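Local coordinates for protein hypothetical glycoside hydrolase (Parabacteroides distasonis, PDB 3TAW) that is of unknown function but probably belongs to the glycoside hydrolase-type enzymes built on a five-bladed beta-propeller, at residues A[92-97]-A[335-340]; A[287-290]-A[294-297]. One frame throughout, in Å; residues are numbered along the deposited sequence.

In the fold
Both contacts belong to one propeller, on opposite sides of its centre, their own centres about 30 Å apart. In interaction 1, segments distant in sequence meet through one aromatic pair, Phe94 with Tyr337, without a hydrogen bond, within a wider apolar interface of two sheets. Interaction 2 is local, a hairpin end between strands 281-288 and 296-299, nested inside the loop that interaction 1 closes. It buries about three times as much surface, adds backbone hydrogen bonds, and has a water between Asp289 and Lys295 on its solvent-facing side. Interaction 1, centred about 14 Å from the chain centre, pairs buried Tyr337 with partly exposed Phe94; interaction 2, centred about 20 Å out, runs from buried Leu287 and Phe288 to exposed Lys295 and Ile297.

Interaction 1: residues A[92-97]-A[335-340]; sequences IHFERD and YLYYGC
Phe94 and Tyr337 meet between two blades of the five-bladed beta-propeller, the sheet ending in strand 95-96 and the sheet of strands 322-330, 333-340 and 344-350. Along 92-97, Ile92 comes first: its CG2 lies over the centre of the His93 ring, 3.8 Å above the plane, while Ile92 N and His93 ND1 hydrogen-bond to the two carboxylate oxygens of Asp90.

Phe94 carries the contact. With CG anti to the carbonyl carbon (chi1 -76°), its ring extends toward strand 333-340 and leads with its far end. Tyr337, arriving from the opposite direction, presents the CE1 side of its ring and its hydroxyl. Phe94 CZ lies 3.7 Å from Tyr337 CE1, and the two CE1 atoms of Phe94 and Tyr337 are 4.0 Å apart. The ring planes stand at 87° with centroids 5.7 Å apart, yet the approach is oblique. Val64 touches both side chains, so the pair forms part of a larger apolar layer.

Beyond Phe94 the segment turns to its own surroundings: Arg96 makes a salt bridge to Glu46, and Asp97 one to Lys154. The phenol of Tyr337 has its polar partner in Gly91 O, just ahead of Ile92; this hydrogen bond helps fix the ring beside Phe94. Tyr337 OH also sits at the edge of the Phe94 ring, near its plane, 3.6 Å from Phe94 CZ.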
loop_
_atom_site.group_PDB
_atom_site.type_symbol
_atom_site.label_atom_id
_atom_site.label_comp_id
_atom_site.label_asym_id
_atom_site.label_seq_id
_atom_site.Cartn_x
_atom_site.Cartn_y
_atom_site.Cartn_z
ATOM N N ILE A 92 2.116 -13.215 -12.996
ATOM C CA ILE A 92 0.933 -14.014 -12.696
ATOM C C ILE A 92 1.260 -15.225 -11.854
ATOM O O ILE A 92 0.594 -15.468 -10.855
ATOM C CB ILE A 92 0.251 -14.473 -13.992
ATOM C CG1 ILE A 92 -0.401 -13.278 -14.695
ATOM C CG2 ILE A 92 -0.757 -15.601 -13.736
ATOM C CD1 ILE A 92 -0.768 -13.579 -16.159
ATOM N N HIS A 93 2.281 -15.982 -12.264
ATOM C CA HIS A 93 2.738 -17.164 -11.550
ATOM C C HIS A 93 3.920 -16.799 -10.652
ATOM O O HIS A 93 4.922 -16.299 -11.131
ATOM C CB HIS A 93 3.155 -18.232 -12.560
ATOM C CG HIS A 93 2.042 -18.654 -13.469
ATOM N ND1 HIS A 93 1.904 -18.166 -14.750
ATOM C CD2 HIS A 93 0.979 -19.463 -13.256
ATOM C CE1 HIS A 93 0.817 -18.684 -15.297
ATOM N NE2 HIS A 93 0.245 -19.487 -14.419
ATOM N N PHE A 94 3.786 -17.090 -9.362
ATOM C CA PHE A 94 4.757 -16.697 -8.351
ATOM C C PHE A 94 5.406 -17.867 -7.683
ATOM O O PHE A 94 4.756 -18.880 -7.387
ATOM C CB PHE A 94 4.085 -15.814 -7.287
ATOM C CG PHE A 94 3.848 -14.431 -7.772
ATOM C CD1 PHE A 94 2.744 -14.145 -8.550
ATOM C CD2 PHE A 94 4.779 -13.435 -7.538
ATOM C CE1 PHE A 94 2.557 -12.867 -9.064
ATOM C CE2 PHE A 94 4.595 -12.149 -8.011
ATOM C CZ PHE A 94 3.481 -11.867 -8.797
ATOM N N GLU A 95 6.690 -17.701 -7.435
ATOM C CA GLU A 95 7.483 -18.634 -6.640
ATOM C C GLU A 95 7.695 -17.999 -5.262
ATOM O O GLU A 95 8.260 -16.894 -5.153
ATOM C CB GLU A 95 8.800 -18.861 -7.333
ATOM C CG GLU A 95 9.728 -19.815 -6.614
ATOM C CD GLU A 95 10.908 -20.195 -7.494
ATOM O OE1 GLU A 95 11.831 -19.365 -7.632
ATOM O OE2 GLU A 95 10.877 -21.318 -8.039
ATOM N N ARG A 96 7.213 -18.676 -4.226
ATOM C CA ARG A 96 7.142 -18.083 -2.873
ATOM C C ARG A 96 8.171 -18.683 -1.939
ATOM O O ARG A 96 8.342 -19.902 -1.902
ATOM C CB ARG A 96 5.743 -18.291 -2.286
ATOM C CG ARG A 96 4.643 -17.664 -3.105
ATOM C CD ARG A 96 3.300 -18.327 -2.848
ATOM N NE ARG A 96 2.807 -18.159 -1.480
ATOM C CZ ARG A 96 1.566 -18.455 -1.103
ATOM N NH1 ARG A 96 0.695 -18.965 -1.968
ATOM N NH2 ARG A 96 1.197 -18.223 0.154
ATOM N N ASP A 97 8.831 -17.826 -1.172
ATOM C CA ASP A 97 9.690 -18.261 -0.098
ATOM C C ASP A 97 8.876 -18.910 1.026
ATOM O O ASP A 97 7.761 -18.483 1.347
ATOM C CB ASP A 97 10.487 -17.085 0.473
ATOM C CG ASP A 97 11.712 -16.727 -0.362
ATOM O OD1 ASP A 97 11.943 -17.344 -1.441
ATOM O OD2 ASP A 97 12.445 -15.828 0.095
ATOM N N TYR A 335 1.532 -3.911 -13.971
ATOM C CA TYR A 335 0.977 -4.965 -13.150
ATOM C C TYR A 335 0.605 -4.371 -11.794
ATOM O O TYR A 335 1.464 -3.847 -11.078
ATOM C CB TYR A 335 1.996 -6.093 -12.967
ATOM C CG TYR A 335 2.298 -6.833 -14.246
ATOM C CD1 TYR A 335 3.200 -6.321 -15.173
ATOM C CD2 TYR A 335 1.656 -8.028 -14.552
ATOM C CE1 TYR A 335 3.463 -6.992 -16.359
ATOM C CE2 TYR A 335 1.914 -8.707 -15.737
ATOM C CZ TYR A 335 2.831 -8.179 -16.644
ATOM O OH TYR A 335 3.091 -8.844 -17.856
ATOM N N LEU A 336 -0.681 -4.436 -11.487
ATOM C CA LEU A 336 -1.295 -3.874 -10.279
ATOM C C LEU A 336 -1.705 -5.012 -9.346
ATOM O O LEU A 336 -2.461 -5.877 -9.750
ATOM C CB LEU A 336 -2.542 -3.069 -10.671
ATOM C CG LEU A 336 -3.362 -2.474 -9.536
ATOM C CD1 LEU A 336 -2.557 -1.371 -8.808
ATOM C CD2 LEU A 336 -4.712 -1.964 -10.036
ATOM N N TYR A 337 -1.146 -5.021 -8.125
ATOM C CA TYR A 337 -1.390 -6.064 -7.129
ATOM C C TYR A 337 -2.271 -5.495 -6.029
ATOM O O TYR A 337 -2.010 -4.398 -5.527
ATOM C CB TYR A 337 -0.072 -6.619 -6.572
ATOM C CG TYR A 337 0.675 -7.320 -7.685
ATOM C CD1 TYR A 337 0.332 -8.615 -8.077
ATOM C CD2 TYR A 337 1.634 -6.648 -8.432
ATOM C CE1 TYR A 337 0.969 -9.231 -9.146
ATOM C CE2 TYR A 337 2.271 -7.258 -9.522
ATOM C CZ TYR A 337 1.942 -8.552 -9.869
ATOM O OH TYR A 337 2.565 -9.123 -10.967
ATOM N N TYR A 338 -3.325 -6.234 -5.700
ATOM C CA TYR A 338 -4.287 -5.758 -4.748
ATOM C C TYR A 338 -4.778 -6.857 -3.817
ATOM O O TYR A 338 -4.784 -8.057 -4.167
ATOM C CB TYR A 338 -5.452 -5.065 -5.481
ATOM C CG TYR A 338 -6.220 -5.904 -6.490
ATOM C CD1 TYR A 338 -5.809 -5.995 -7.812
ATOM C CD2 TYR A 338 -7.389 -6.555 -6.127
ATOM C CE1 TYR A 338 -6.509 -6.737 -8.738
ATOM C CE2 TYR A 338 -8.111 -7.305 -7.043
ATOM C CZ TYR A 338 -7.673 -7.379 -8.345
ATOM O OH TYR A 338 -8.371 -8.108 -9.270
ATOM N N GLY A 339 -5.199 -6.445 -2.629
ATOM C CA GLY A 339 -5.799 -7.357 -1.664
ATOM C C GLY A 339 -7.243 -7.625 -2.075
ATOM O O GLY A 339 -7.931 -6.722 -2.568
ATOM N N CYS A 340 -7.701 -8.850 -1.853
ATOM C CA CYS A 340 -9.090 -9.266 -2.155
ATOM C C CYS A 340 -9.803 -9.602 -0.868
ATOM O O CYS A 340 -9.544 -10.654 -0.264
ATOM C CB CYS A 340 -9.107 -10.484 -3.060
ATOM S SG CYS A 340 -8.264 -10.249 -4.652
#

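Interaction 2: residues A[287-290]-A[294-297]; sequences LFDV and TKLI. With EDO (1,2-ethanediol), chain H; EDO (1,2-ethanediol), chain S.
Ile297 CG1 sits between its own backbone N and carbonyl carbon (chi1 59°), and Leu287 CG is anti to its backbone N (chi1 -172°); these torsions bring Leu287 CG within 3.7 Å of Ile297 CG1 at the end of a beta hairpin. Phe288 and Leu296 form an antiparallel non-hydrogen-bonded pair. Beside it, Ile297 N donates to Leu287 O at 2.8 Å, and Asp289 N to Lys295 O at 3.0 Å, the latter in the carbonyl plane. On the sheet face that Phe288 and Leu296 share, Leu296 CD1 lies over one face of the Phe288 ring in a CH-pi contact, 4.1 Å from the centroid and offset toward the rim; Tyr202 stacks on Phe288 as well.

Asp289 OD2 accepts from Asn291 N, closing an Asx turn, and from Asn292 N, which fixes the carboxylate at the turn. Its OD1 accepts from a 1,2-ethanediol O1 (probably from the crystallisation liquor), which also accepts from Val290 N, and from a water 2.7 Å away that accepts from Lys295 NZ. Since Asp289 OD1 and Lys295 NZ are 5.0 Å apart, their attraction is probably relayed and softened by this water, whereas backbone bonds and apolar packing join the strands directly.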
loop_
_atom_site.group_PDB
_atom_site.type_symbol
_atom_site.label_atom_id
_atom_site.label_comp_id
_atom_site.label_asym_id
_atom_site.label_seq_id
_atom_site.Cartn_x
_atom_site.Cartn_y
_atom_site.Cartn_z
ATOM N N LEU A 287 -5.133 13.250 -8.978
ATOM C CA LEU A 287 -4.068 13.895 -9.728
ATOM C C LEU A 287 -3.696 15.178 -9.014
ATOM O O LEU A 287 -4.570 15.999 -8.708
ATOM C CB LEU A 287 -4.542 14.222 -11.139
ATOM C CG LEU A 287 -3.498 14.724 -12.129
ATOM C CD1 LEU A 287 -2.536 13.544 -12.433
ATOM C CD2 LEU A 287 -4.164 15.283 -13.402
ATOM N N PHE A 288 -2.404 15.356 -8.737
ATOM C CA PHE A 288 -1.913 16.579 -8.122
ATOM C C PHE A 288 -0.956 17.311 -9.046
ATOM O O PHE A 288 -0.323 16.721 -9.928
ATOM C CB PHE A 288 -1.183 16.272 -6.807
ATOM C CG PHE A 288 -2.081 15.727 -5.731
ATOM C CD1 PHE A 288 -2.732 16.576 -4.880
ATOM C CD2 PHE A 288 -2.296 14.353 -5.600
ATOM C CE1 PHE A 288 -3.578 16.079 -3.894
ATOM C CE2 PHE A 288 -3.144 13.859 -4.605
ATOM C CZ PHE A 288 -3.780 14.733 -3.770
ATOM N N ASP A 289 -0.858 18.609 -8.850
ATOM C CA ASP A 289 0.034 19.426 -9.650
ATOM C C ASP A 289 1.519 19.087 -9.354
ATOM O O ASP A 289 1.881 18.818 -8.219
ATOM C CB ASP A 289 -0.256 20.885 -9.371
ATOM C CG ASP A 289 0.602 21.815 -10.189
ATOM O OD1 ASP A 289 0.249 22.027 -11.378
ATOM O OD2 ASP A 289 1.587 22.346 -9.614
ATOM N N VAL A 290 2.363 19.092 -10.378
ATOM C CA VAL A 290 3.771 18.729 -10.213
ATOM C C VAL A 290 4.593 19.750 -9.427
ATOM O O VAL A 290 5.606 19.386 -8.808
ATOM C CB VAL A 290 4.457 18.429 -11.567
ATOM C CG1 VAL A 290 3.708 17.313 -12.305
ATOM C CG2 VAL A 290 4.570 19.695 -12.418
ATOM N N THR A 294 0.308 19.587 -3.271
ATOM C CA THR A 294 -0.911 19.559 -2.462
ATOM C C THR A 294 -2.138 20.064 -3.254
ATOM O O THR A 294 -3.268 20.027 -2.751
ATOM C CB THR A 294 -0.773 20.406 -1.173
ATOM O OG1 THR A 294 -0.612 21.794 -1.475
ATOM C CG2 THR A 294 0.386 19.894 -0.302
ATOM N N LYS A 295 -1.897 20.592 -4.454
ATOM C CA LYS A 295 -2.969 21.104 -5.294
ATOM C C LYS A 295 -3.636 19.964 -6.072
ATOM O O LYS A 295 -3.028 19.352 -6.949
ATOM C CB LYS A 295 -2.454 22.165 -6.249
ATOM C CG LYS A 295 -3.546 22.791 -7.141
ATOM C CD LYS A 295 -2.937 23.681 -8.229
ATOM C CE LYS A 295 -4.003 24.310 -9.124
ATOM N NZ LYS A 295 -3.426 25.212 -10.179
ATOM N N LEU A 296 -4.884 19.665 -5.724
ATOM C CA LEU A 296 -5.626 18.590 -6.369
ATOM C C LEU A 296 -6.206 19.121 -7.670
ATOM O O LEU A 296 -6.949 20.128 -7.670
ATOM C CB LEU A 296 -6.739 18.108 -5.455
ATOM C CG LEU A 296 -7.612 16.968 -5.958
ATOM C CD1 LEU A 296 -6.833 15.643 -5.956
ATOM C CD2 LEU A 296 -8.860 16.838 -5.065
ATOM N N ILE A 297 -5.844 18.472 -8.781
ATOM C CA ILE A 297 -6.291 18.897 -10.104
ATOM C C ILE A 297 -7.063 17.833 -10.885
ATOM O O ILE A 297 -7.476 18.056 -12.038
ATOM C CB ILE A 297 -5.102 19.375 -10.958
ATOM C CG1 ILE A 297 -4.061 18.272 -11.136
ATOM C CG2 ILE A 297 -4.432 20.614 -10.335
ATOM C CD1 ILE A 297 -2.969 18.688 -12.156
HETATM C C1 EDO H . 1.005 19.252 -14.293
HETATM O O1 EDO H . 1.057 19.710 -12.945
HETATM C C2 EDO H . -0.273 19.707 -14.975
HETATM O O2 EDO H . -0.348 21.138 -14.877
HETATM C C1 EDO S . 8.948 20.029 -8.966
HETATM O O1 EDO S . 10.093 19.324 -8.457
HETATM C C2 EDO S . 8.428 19.345 -10.222
HETATM O O2 EDO S . 7.994 18.018 -9.894
HETATM O O HOH W 1 -2.176 23.118 -11.928
#